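Local coordinates for mitomycin biosynthesis 6-O-methyltransferase (Streptomyces lavendulae, PDB 3GWZ), which methylates 6-demethylmitomycins A and B on the quinone hydroxyl, with S-adenosyl-L-methionine as methyl donor, to complete the methoxy group of mitomycins A and B, at residues 53-58 with 93-98; 64-69 with 75-80; 102-105 with 110-113; 117-122 with 129-134. All blocks are in the same frame, centred on the assembly; numbering follows the deposited sequence. Where two conformers were deposited one is given.

Contact 1 (53-58 with 93-98); sequences RAIHVA and RLLATV
L95 reaches from helix 85-97 to the flank of helix 32-61. Its two methyl groups do nearly all the touching. CD2 of L95 lies on A54 CB at 3.7 Å and meets I55 CG1 at 4.0 Å. The other branch, L95 CD1, meets A58 CB one turn further along the partner helix, at 4.1 Å. The fork of the leucine is therefore spread along the helix, between two alanines four residues apart. Both alanines turn their CB toward it.

I55 meets the leucine differently. Its first bond does not aim at helix 85-97, and the two side chains cross obliquely. With I55 CG1 anti to its own carbonyl carbon (chi1 -73°), the ethyl branch lies beside L95 CD2. CG2 is left to pack on L119. The closest backbone pair is A54 and L95, with CA atoms 7.1 Å apart. The short helix axes stay 10.6 Å apart at closest approach and cross at -120°. L95 fills the gap between the helices, and the small A54 and A58 leave room for it.

L91 of helix 85-97 also covers A54, and F101 touches L95. A second subunit closes further sides, with its I45 on I55 and its L319 on L94. R53 reaches the same subunit, at the backbone oxygens of W143 and E144.

The contact itself is entirely apolar and all its touching residues are buried. Between these two segments of the dimerisation domain it rests on shape and the exclusion of water, with no polar pair across it.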
loop_
_atom_site.group_PDB
_atom_site.type_symbol
_atom_site.label_atom_id
_atom_site.label_comp_id
_atom_site.label_asym_id
_atom_site.label_seq_id
_atom_site.Cartn_x
_atom_site.Cartn_y
_atom_site.Cartn_z
ATOM N N ARG A 53 -6.614 18.693 14.200
ATOM C CA ARG A 53 -7.748 17.782 14.308
ATOM C C ARG A 53 -8.262 17.424 12.913
ATOM O O ARG A 53 -8.703 16.306 12.675
ATOM C CB ARG A 53 -8.875 18.376 15.166
ATOM C CG ARG A 53 -9.812 17.319 15.774
ATOM C CD ARG A 53 -9.062 16.491 16.837
ATOM N NE ARG A 53 -9.835 15.362 17.355
ATOM C CZ ARG A 53 -9.287 14.230 17.789
ATOM N NH1 ARG A 53 -7.967 14.072 17.739
ATOM N NH2 ARG A 53 -10.053 13.252 18.260
ATOM N N ALA A 54 -8.191 18.367 11.983
ATOM C CA ALA A 54 -8.620 18.060 10.617
ATOM C C ALA A 54 -7.734 16.961 10.013
ATOM O O ALA A 54 -8.216 16.078 9.300
ATOM C CB ALA A 54 -8.601 19.323 9.748
ATOM N N ILE A 55 -6.440 17.010 10.309
ATOM C CA ILE A 55 -5.537 15.947 9.871
ATOM C C ILE A 55 -5.916 14.624 10.540
ATOM O O ILE A 55 -5.924 13.569 9.900
ATOM C CB ILE A 55 -4.058 16.305 10.137
ATOM C CG1 ILE A 55 -3.595 17.378 9.134
ATOM C CG2 ILE A 55 -3.179 15.051 10.059
ATOM C CD1 ILE A 55 -2.126 17.723 9.214
ATOM N N HIS A 56 -6.257 14.671 11.827
ATOM C CA HIS A 56 -6.642 13.447 12.525
ATOM C C HIS A 56 -7.827 12.788 11.832
ATOM O O HIS A 56 -7.839 11.576 11.616
ATOM C CB HIS A 56 -6.965 13.731 13.996
ATOM C CG HIS A 56 -5.801 14.280 14.763
ATOM N ND1 HIS A 56 -5.948 15.097 15.863
ATOM C CD2 HIS A 56 -4.467 14.158 14.562
ATOM C CE1 HIS A 56 -4.756 15.440 16.318
ATOM N NE2 HIS A 56 -3.839 14.889 15.540
ATOM N N VAL A 57 -8.818 13.594 11.474
ATOM C CA VAL A 57 -10.014 13.067 10.836
ATOM C C VAL A 57 -9.694 12.535 9.446
ATOM O O VAL A 57 -10.216 11.493 9.052
ATOM C CB VAL A 57 -11.150 14.106 10.770
ATOM C CG1 VAL A 57 -12.316 13.562 9.952
ATOM C CG2 VAL A 57 -11.610 14.452 12.176
ATOM N N ALA A 58 -8.830 13.234 8.710
ATOM C CA ALA A 58 -8.419 12.739 7.389
ATOM C C ALA A 58 -7.737 11.362 7.463
ATOM O O ALA A 58 -7.960 10.499 6.606
ATOM C CB ALA A 58 -7.517 13.757 6.675
ATOM N N ARG A 93 -11.344 21.289 1.496
ATOM C CA ARG A 93 -11.029 22.657 1.083
ATOM C C ARG A 93 -10.118 23.316 2.104
ATOM O O ARG A 93 -9.125 23.942 1.752
ATOM C CB ARG A 93 -12.294 23.509 0.958
ATOM C CG ARG A 93 -13.175 23.201 -0.224
ATOM C CD ARG A 93 -14.084 24.394 -0.512
ATOM N NE ARG A 93 -14.433 25.130 0.703
ATOM C CZ ARG A 93 -15.564 24.957 1.380
ATOM N NH1 ARG A 93 -16.463 24.069 0.956
ATOM N NH2 ARG A 93 -15.805 25.670 2.471
ATOM N N LEU A 94 -10.475 23.180 3.376
ATOM C CA LEU A 94 -9.690 23.775 4.449
ATOM C C LEU A 94 -8.280 23.212 4.479
ATOM O O LEU A 94 -7.303 23.958 4.545
ATOM C CB LEU A 94 -10.371 23.562 5.802
ATOM C CG LEU A 94 -9.547 23.944 7.031
ATOM C CD1 LEU A 94 -9.263 25.454 7.084
ATOM C CD2 LEU A 94 -10.306 23.506 8.273
ATOM N N LEU A 95 -8.170 21.890 4.444
ATOM C CA LEU A 95 -6.864 21.261 4.486
ATOM C C LEU A 95 -5.992 21.724 3.317
ATOM O O LEU A 95 -4.829 22.064 3.501
ATOM C CB LEU A 95 -7.009 19.735 4.495
ATOM C CG LEU A 95 -7.423 19.131 5.848
ATOM C CD1 LEU A 95 -7.815 17.671 5.673
ATOM C CD2 LEU A 95 -6.297 19.263 6.884
ATOM N N ALA A 96 -6.562 21.745 2.117
ATOM C CA ALA A 96 -5.809 22.176 0.939
ATOM C C ALA A 96 -5.316 23.614 1.105
ATOM O O ALA A 96 -4.205 23.950 0.699
ATOM C CB ALA A 96 -6.667 22.035 -0.317
ATOM N N THR A 97 -6.149 24.450 1.717
ATOM C CA THR A 97 -5.814 25.845 1.985
ATOM C C THR A 97 -4.590 25.972 2.895
ATOM O O THR A 97 -3.841 26.948 2.814
ATOM C CB THR A 97 -7.024 26.601 2.596
ATOM O OG1 THR A 97 -8.109 26.578 1.659
ATOM C CG2 THR A 97 -6.682 28.045 2.865
ATOM N N VAL A 98 -4.380 24.990 3.765
ATOM C CA VAL A 98 -3.211 25.050 4.636
ATOM C C VAL A 98 -2.114 24.085 4.187
ATOM O O VAL A 98 -1.191 23.784 4.951
ATOM C CB VAL A 98 -3.568 24.838 6.127
ATOM C CG1 VAL A 98 -4.508 25.948 6.606
ATOM C CG2 VAL A 98 -4.178 23.469 6.346
#

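Contact 2 (64-69 with 75-80); sequences PELLQE and TALAEA
L66 and L77 lie alongside each other, running opposite ways, one from the turn after helix 32-61, the other from helix 74-81. The tip of L77 does the work on its side: its CD2 lies 3.7 Å from L66 CB. The same methyl comes to 4.1 Å from L67 CD2. L67 stands roughly perpendicular to L77.

The three leucines share one conformation. Each CG stands opposite its own carbonyl carbon (chi1 -66° to -70°), and the chain runs on extended. Their settings in the backbone differ. L66 sends its first bond toward helix 74-81. L67 and L77 start off to the side, and only their ends close the gap. In L66 this shape carries CD1 past the L77 methyl to A80 CB, at 3.9 Å. That outer edge is more open to solvent than the L67-L77 side.

Q68 folds back on the turn: its NE2 donates to E65 O at 2.9 Å, with an N-H...O angle of 160°. The bond lies in the carbonyl plane, on a lone pair, and close to the plane of the Q68 amide.

Around the leucines, L77 also packs on L88 and L92 of helix 85-97, while L67 rests on F101. R72 of strand 72-73 touches both L67 and L77. The contact thus joins the turn leaving helix 32-61 to helix 74-81, with helix 85-97 and the short strand beside it.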
loop_
_atom_site.group_PDB
_atom_site.type_symbol
_atom_site.label_atom_id
_atom_site.label_comp_id
_atom_site.label_asym_id
_atom_site.label_seq_id
_atom_site.Cartn_x
_atom_site.Cartn_y
_atom_site.Cartn_z
ATOM N N PRO A 64 -5.954 9.870 2.613
ATOM C CA PRO A 64 -4.695 9.779 1.858
ATOM C C PRO A 64 -4.530 8.470 1.078
ATOM O O PRO A 64 -3.990 8.475 -0.036
ATOM C CB PRO A 64 -3.623 9.875 2.953
ATOM C CG PRO A 64 -4.298 10.609 4.075
ATOM C CD PRO A 64 -5.713 10.126 4.048
ATOM N N GLU A 65 -4.986 7.363 1.660
ATOM C CA GLU A 65 -4.883 6.062 1.005
ATOM C C GLU A 65 -5.725 5.995 -0.264
ATOM O O GLU A 65 -5.421 5.230 -1.179
ATOM C CB GLU A 65 -5.318 4.938 1.943
ATOM C CG GLU A 65 -4.465 4.797 3.183
ATOM C CD GLU A 65 -5.030 5.546 4.376
ATOM O OE1 GLU A 65 -5.625 4.877 5.249
ATOM O OE2 GLU A 65 -4.884 6.790 4.439
ATOM N N LEU A 66 -6.789 6.788 -0.306
ATOM C CA LEU A 66 -7.714 6.785 -1.438
ATOM C C LEU A 66 -7.240 7.662 -2.593
ATOM O O LEU A 66 -7.859 7.690 -3.655
ATOM C CB LEU A 66 -9.111 7.226 -0.983
ATOM C CG LEU A 66 -9.830 6.278 -0.026
ATOM C CD1 LEU A 66 -11.088 6.922 0.536
ATOM C CD2 LEU A 66 -10.169 4.961 -0.724
ATOM N N LEU A 67 -6.138 8.369 -2.393
ATOM C CA LEU A 67 -5.646 9.291 -3.407
ATOM C C LEU A 67 -4.350 8.825 -4.050
ATOM O O LEU A 67 -3.640 9.622 -4.660
ATOM C CB LEU A 67 -5.466 10.691 -2.810
ATOM C CG LEU A 67 -6.761 11.434 -2.469
ATOM C CD1 LEU A 67 -6.471 12.762 -1.767
ATOM C CD2 LEU A 67 -7.592 11.673 -3.728
ATOM N N GLN A 68 -4.036 7.536 -3.924
ATOM C CA GLN A 68 -2.753 7.027 -4.426
ATOM C C GLN A 68 -2.778 6.717 -5.919
ATOM O O GLN A 68 -1.736 6.465 -6.523
ATOM C CB GLN A 68 -2.304 5.782 -3.653
ATOM C CG GLN A 68 -2.342 5.931 -2.142
ATOM C CD GLN A 68 -1.885 4.670 -1.438
ATOM O OE1 GLN A 68 -0.686 4.407 -1.339
ATOM N NE2 GLN A 68 -2.839 3.876 -0.949
ATOM N N GLU A 69 -3.964 6.723 -6.508
ATOM C CA GLU A 69 -4.105 6.427 -7.929
ATOM C C GLU A 69 -4.777 7.583 -8.665
ATOM O O GLU A 69 -5.741 7.383 -9.411
ATOM C CB GLU A 69 -4.887 5.125 -8.132
ATOM C CG GLU A 69 -4.158 3.887 -7.604
ATOM C CD GLU A 69 -5.005 2.624 -7.650
ATOM O OE1 GLU A 69 -6.096 2.651 -8.260
ATOM O OE2 GLU A 69 -4.575 1.603 -7.071
ATOM N N THR A 75 -17.145 13.954 -3.688
ATOM C CA THR A 75 -18.257 13.009 -3.755
ATOM C C THR A 75 -17.769 11.574 -3.599
ATOM O O THR A 75 -18.266 10.828 -2.753
ATOM C CB THR A 75 -19.031 13.122 -5.090
ATOM O OG1 THR A 75 -19.541 14.452 -5.237
ATOM C CG2 THR A 75 -20.192 12.134 -5.120
ATOM N N ALA A 76 -16.792 11.197 -4.416
ATOM C CA ALA A 76 -16.285 9.826 -4.425
ATOM C C ALA A 76 -15.568 9.487 -3.117
ATOM O O ALA A 76 -15.738 8.396 -2.570
ATOM C CB ALA A 76 -15.356 9.612 -5.604
ATOM N N LEU A 77 -14.758 10.420 -2.626
ATOM C CA LEU A 77 -14.076 10.225 -1.357
ATOM C C LEU A 77 -15.075 10.072 -0.206
ATOM O O LEU A 77 -14.868 9.264 0.700
ATOM C CB LEU A 77 -13.102 11.374 -1.087
ATOM C CG LEU A 77 -11.913 11.481 -2.040
ATOM C CD1 LEU A 77 -11.180 12.800 -1.816
ATOM C CD2 LEU A 77 -10.959 10.292 -1.873
ATOM N N ALA A 78 -16.161 10.841 -0.247
ATOM C CA ALA A 78 -17.200 10.744 0.778
ATOM C C ALA A 78 -17.900 9.389 0.743
ATOM O O ALA A 78 -18.125 8.770 1.781
ATOM C CB ALA A 78 -18.213 11.878 0.639
ATOM N N GLU A 79 -18.245 8.930 -0.456
ATOM C CA GLU A 79 -18.875 7.621 -0.606
ATOM C C GLU A 79 -17.978 6.500 -0.079
ATOM O O GLU A 79 -18.442 5.613 0.639
ATOM C CB GLU A 79 -19.247 7.364 -2.067
ATOM C CG GLU A 79 -19.709 5.943 -2.342
ATOM C CD GLU A 79 -20.472 5.825 -3.645
ATOM O OE1 GLU A 79 -20.739 6.874 -4.271
ATOM O OE2 GLU A 79 -20.808 4.687 -4.038
ATOM N N ALA A 80 -16.695 6.546 -0.424
ATOM C CA ALA A 80 -15.761 5.507 0.006
ATOM C C ALA A 80 -15.466 5.532 1.512
ATOM O O ALA A 80 -15.176 4.497 2.106
ATOM C CB ALA A 80 -14.468 5.592 -0.785
#

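Contact 3 (102-105 with 110-113); sequences DDLG and FAQN
The short beta hairpin of the dimerisation domain is closed here, where strand 102-103 pairs antiparallel with strand 109-111. D102 and A111 form a hydrogen-bonded pair. D102 N donates to A111 O and A111 N to D102 O, both at 2.9 Å. D103 and F110 are the non-hydrogen-bonded pair that follows.

On the face of D103 and F110, the carboxylate of D103 lies obliquely beside the F110 ring, the two planes 40° apart. D103 CG is 3.7 Å from F110 CE1. The carboxylate is also tied to its own loop: D103 OD1 accepts from G105 N at 2.8 Å, an Asx turn. F110 packs on L92 of helix 85-97.

On the D102 and A111 face, L104 CD2 touches A111 CB at 4.0 Å. D102 OD1 takes a bent bond from N113 ND2 at 3.2 Å, the amide coming from above the carboxylate plane. N113 CG sits between its backbone N and carbonyl carbon (chi1 66°), turned back to the hairpin. Its ND2 also reaches G99 O, and its OD1 caps S116 N of the following helix. A water donates to both D102 OD2 and Q112 O, at 2.6 Å from the former.

F110 also bonds through its backbone to R72, making strand 109-111 the middle of three. Helices with a three-stranded sheet in the order 1-3-2 are the pattern of a winged-helix domain, and the loop between these two strands corresponds to its wing.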
loop_
_atom_site.group_PDB
_atom_site.type_symbol
_atom_site.label_atom_id
_atom_site.label_comp_id
_atom_site.label_asym_id
_atom_site.label_seq_id
_atom_site.Cartn_x
_atom_site.Cartn_y
_atom_site.Cartn_z
ATOM N N ASP A 102 -3.913 18.772 -2.424
ATOM C CA ASP A 102 -4.105 19.862 -3.383
ATOM C C ASP A 102 -5.572 19.916 -3.805
ATOM O O ASP A 102 -6.187 18.887 -4.088
ATOM C CB ASP A 102 -3.240 19.654 -4.638
ATOM C CG ASP A 102 -1.786 20.074 -4.446
ATOM O OD1 ASP A 102 -1.482 20.848 -3.509
ATOM O OD2 ASP A 102 -0.938 19.630 -5.255
ATOM N N ASP A 103 -6.136 21.115 -3.840
ATOM C CA ASP A 103 -7.460 21.320 -4.413
ATOM C C ASP A 103 -7.238 21.662 -5.888
ATOM O O ASP A 103 -6.639 22.683 -6.192
ATOM C CB ASP A 103 -8.160 22.478 -3.690
ATOM C CG ASP A 103 -9.538 22.783 -4.255
ATOM O OD1 ASP A 103 -9.828 22.388 -5.405
ATOM O OD2 ASP A 103 -10.333 23.431 -3.546
ATOM N N LEU A 104 -7.678 20.802 -6.804
ATOM C CA LEU A 104 -7.364 21.026 -8.220
ATOM C C LEU A 104 -8.122 22.225 -8.802
ATOM O O LEU A 104 -7.762 22.739 -9.860
ATOM C CB LEU A 104 -7.587 19.761 -9.059
ATOM C CG LEU A 104 -6.644 18.586 -8.747
ATOM C CD1 LEU A 104 -6.618 17.597 -9.899
ATOM C CD2 LEU A 104 -5.232 19.063 -8.420
ATOM N N GLY A 105 -9.162 22.667 -8.100
ATOM C CA GLY A 105 -9.924 23.834 -8.504
ATOM C C GLY A 105 -10.829 23.600 -9.703
ATOM O O GLY A 105 -11.301 24.553 -10.319
ATOM N N PHE A 110 -9.692 16.540 -5.838
ATOM C CA PHE A 110 -8.601 16.745 -4.905
ATOM C C PHE A 110 -7.512 15.719 -5.179
ATOM O O PHE A 110 -7.798 14.639 -5.689
ATOM C CB PHE A 110 -9.108 16.627 -3.465
ATOM C CG PHE A 110 -10.033 17.732 -3.074
ATOM C CD1 PHE A 110 -9.545 18.864 -2.442
ATOM C CD2 PHE A 110 -11.384 17.657 -3.361
ATOM C CE1 PHE A 110 -10.401 19.900 -2.082
ATOM C CE2 PHE A 110 -12.235 18.680 -3.011
ATOM C CZ PHE A 110 -11.739 19.806 -2.372
ATOM N N ALA A 111 -6.271 16.059 -4.848
ATOM C CA ALA A 111 -5.134 15.185 -5.146
ATOM C C ALA A 111 -4.165 15.076 -3.982
ATOM O O ALA A 111 -4.101 15.953 -3.125
ATOM C CB ALA A 111 -4.389 15.680 -6.380
ATOM N N GLN A 112 -3.402 13.991 -3.969
ATOM C CA GLN A 112 -2.293 13.844 -3.043
ATOM C C GLN A 112 -1.283 14.941 -3.305
ATOM O O GLN A 112 -1.075 15.317 -4.451
ATOM C CB GLN A 112 -1.598 12.509 -3.291
ATOM C CG GLN A 112 -0.848 11.959 -2.095
ATOM C CD GLN A 112 -1.791 11.298 -1.122
ATOM O OE1 GLN A 112 -2.427 11.965 -0.299
ATOM N NE2 GLN A 112 -1.906 9.979 -1.220
ATOM N N ASN A 113 -0.657 15.450 -2.250
ATOM C CA ASN A 113 0.559 16.250 -2.400
ATOM C C ASN A 113 1.635 15.809 -1.418
ATOM O O ASN A 113 1.460 14.813 -0.717
ATOM C CB ASN A 113 0.290 17.763 -2.303
ATOM C CG ASN A 113 -0.174 18.207 -0.917
ATOM O OD1 ASN A 113 -0.254 17.416 0.034
ATOM N ND2 ASN A 113 -0.485 19.492 -0.803
HETATM O O HOH W 1 -0.839 17.298 -6.284
#

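Contact 4 (117-122 with 129-134); sequences AVLLPD and TDARFQ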
loop_
_atom_site.group_PDB
_atom_site.type_symbol
_atom_site.label_atom_id
_atom_site.label_comp_id
_atom_site.label_asym_id
_atom_site.label_seq_id
_atom_site.Cartn_x
_atom_site.Cartn_y
_atom_site.Cartn_z
ATOM N N ALA A 117 1.002 13.108 1.459
ATOM C CA ALA A 117 1.677 11.833 1.219
ATOM C C ALA A 117 2.368 11.255 2.470
ATOM O O ALA A 117 2.452 10.041 2.629
ATOM C CB ALA A 117 2.672 11.961 0.061
ATOM N N VAL A 118 2.855 12.113 3.357
ATOM C CA VAL A 118 3.534 11.617 4.553
ATOM C C VAL A 118 2.533 11.036 5.558
ATOM O O VAL A 118 2.923 10.466 6.568
ATOM C CB VAL A 118 4.408 12.702 5.230
ATOM C CG1 VAL A 118 5.392 13.297 4.238
ATOM C CG2 VAL A 118 3.549 13.782 5.824
ATOM N N LEU A 119 1.244 11.174 5.262
ATOM C CA LEU A 119 0.198 10.639 6.126
ATOM C C LEU A 119 -0.241 9.236 5.715
ATOM O O LEU A 119 -1.085 8.626 6.369
ATOM C CB LEU A 119 -1.009 11.573 6.153
ATOM C CG LEU A 119 -0.763 12.915 6.836
ATOM C CD1 LEU A 119 -2.009 13.815 6.725
ATOM C CD2 LEU A 119 -0.371 12.707 8.274
ATOM N N LEU A 120 0.321 8.719 4.629
ATOM C CA LEU A 120 0.004 7.355 4.235
ATOM C C LEU A 120 0.413 6.401 5.359
ATOM O O LEU A 120 1.484 6.555 5.956
ATOM C CB LEU A 120 0.690 6.989 2.911
ATOM C CG LEU A 120 0.099 7.667 1.665
ATOM C CD1 LEU A 120 1.066 7.605 0.482
ATOM C CD2 LEU A 120 -1.255 7.053 1.299
ATOM N N PRO A 121 -0.453 5.426 5.667
ATOM C CA PRO A 121 -0.191 4.465 6.746
ATOM C C PRO A 121 1.071 3.677 6.455
ATOM O O PRO A 121 1.220 3.134 5.362
ATOM C CB PRO A 121 -1.408 3.540 6.710
ATOM C CG PRO A 121 -2.036 3.752 5.363
ATOM C CD PRO A 121 -1.699 5.140 4.939
ATOM N N ASP A 122 1.967 3.622 7.431
ATOM C CA ASP A 122 3.266 2.995 7.259
ATOM C C ASP A 122 3.919 2.837 8.627
ATOM O O ASP A 122 4.233 3.831 9.288
ATOM C CB ASP A 122 4.137 3.859 6.349
ATOM C CG ASP A 122 5.528 3.290 6.157
ATOM O OD1 ASP A 122 5.839 2.244 6.770
ATOM O OD2 ASP A 122 6.313 3.890 5.390
ATOM N N THR A 129 2.155 7.285 11.895
ATOM C CA THR A 129 1.649 6.507 13.026
ATOM C C THR A 129 1.210 7.440 14.135
ATOM O O THR A 129 0.205 7.178 14.809
ATOM C CB THR A 129 2.683 5.503 13.569
ATOM O OG1 THR A 129 3.938 6.171 13.778
ATOM C CG2 THR A 129 2.855 4.358 12.580
ATOM N N ASP A 130 1.940 8.538 14.319
ATOM C CA ASP A 130 1.591 9.475 15.385
ATOM C C ASP A 130 0.255 10.158 15.078
ATOM O O ASP A 130 -0.573 10.368 15.971
ATOM C CB ASP A 130 2.698 10.509 15.612
ATOM C CG ASP A 130 2.821 10.925 17.072
ATOM O OD1 ASP A 130 2.088 10.377 17.928
ATOM O OD2 ASP A 130 3.656 11.801 17.364
ATOM N N ALA A 131 0.034 10.503 13.814
ATOM C CA ALA A 131 -1.223 11.154 13.446
ATOM C C ALA A 131 -2.401 10.261 13.820
ATOM O O ALA A 131 -3.403 10.739 14.338
ATOM C CB ALA A 131 -1.253 11.490 11.966
ATOM N N ARG A 132 -2.273 8.959 13.571
ATOM C CA ARG A 132 -3.352 8.018 13.876
ATOM C C ARG A 132 -3.521 7.764 15.369
ATOM O O ARG A 132 -4.633 7.550 15.844
ATOM C CB ARG A 132 -3.150 6.699 13.114
ATOM C CG ARG A 132 -3.416 6.857 11.617
ATOM C CD ARG A 132 -2.872 5.717 10.771
ATOM N NE ARG A 132 -3.279 5.905 9.381
ATOM C CZ ARG A 132 -2.683 6.738 8.531
ATOM N NH1 ARG A 132 -1.629 7.449 8.921
ATOM N NH2 ARG A 132 -3.134 6.854 7.285
ATOM N N PHE A 133 -2.404 7.781 16.095
ATOM C CA PHE A 133 -2.383 7.671 17.561
ATOM C C PHE A 133 -3.124 8.864 18.168
ATOM O O PHE A 133 -4.001 8.703 19.014
ATOM C CB PHE A 133 -0.907 7.632 18.007
ATOM C CG PHE A 133 -0.678 7.575 19.514
ATOM C CD1 PHE A 133 -1.400 6.718 20.321
ATOM C CD2 PHE A 133 0.332 8.341 20.092
ATOM C CE1 PHE A 133 -1.156 6.657 21.705
ATOM C CE2 PHE A 133 0.592 8.287 21.469
ATOM C CZ PHE A 133 -0.161 7.435 22.273
ATOM N N GLN A 134 -2.782 10.061 17.705
ATOM C CA GLN A 134 -3.391 11.299 18.193
ATOM C C GLN A 134 -4.872 11.432 17.819
ATOM O O GLN A 134 -5.615 12.183 18.452
ATOM C CB GLN A 134 -2.637 12.502 17.630
ATOM C CG GLN A 134 -1.216 12.631 18.136
ATOM C CD GLN A 134 -0.425 13.657 17.355
ATOM O OE1 GLN A 134 -0.970 14.357 16.496
ATOM N NE2 GLN A 134 0.871 13.743 17.634
#
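L119, within the type I turn from A117 to L120, touches helix 126-135 in two ways. Its CD2 meets A131 CB at 4.0 Å. Its carbonyl oxygen is gripped end-on by the guanidinium of R132. R132 NH1 and NH2 each donate to L119 O at 2.9 Å, and the oxygen lies in the guanidinium plane. NH2 approaches almost head-on to the carbonyl (C=O...N angle 166°); NH1 is tilted from the carbonyl plane. R132 reaches it on a stretched chain (chi2 164°, chi3 175°).

The first bond of L120 points away from the helix, and its side chain packs on Q68 and Q112. P121 then lies over one face of the same guanidinium, its CA 3.7 Å above the plane and over the centre. D122 ends the contact, its O 3.6 Å from T129 CG2. T129 OG1 faces elsewhere, to S125 O and S185 OG. The T129 side chain is about 11 Å from the bound S-adenosyl-L-homocysteine.

R132 NH1 also bonds A128 O, and E65 adds a long, weak ion pair at NH2. The positive charge probably polarises the L119 carbonyl. Two bonds at the edge and a proline over one face fix the rotation of the guanidinium, pinning an irregular loop to the helix.

In the fold
Contacts 1, 2 and 3 lie within the dimerisation domain, with neighbouring centres 12 to 14 Å apart. Contact 2 falls inside the chain between the two segments of contact 1; contacts 3 and 4 follow in turn. Helix 85-97 holds one side of contact 1 and is followed in the chain by the hairpin of contact 3. Contact 2 meets that hairpin through P64 O and Q112 NE2. Contact 4 is about 14 Å from contact 1, joined to it by H56 and Q134. It leads the chain out toward the methyltransferase domain. Contacts 1 and 4 both touch the second subunit, which places the dimer interface beside the dimerisation-domain helices and the start of that path.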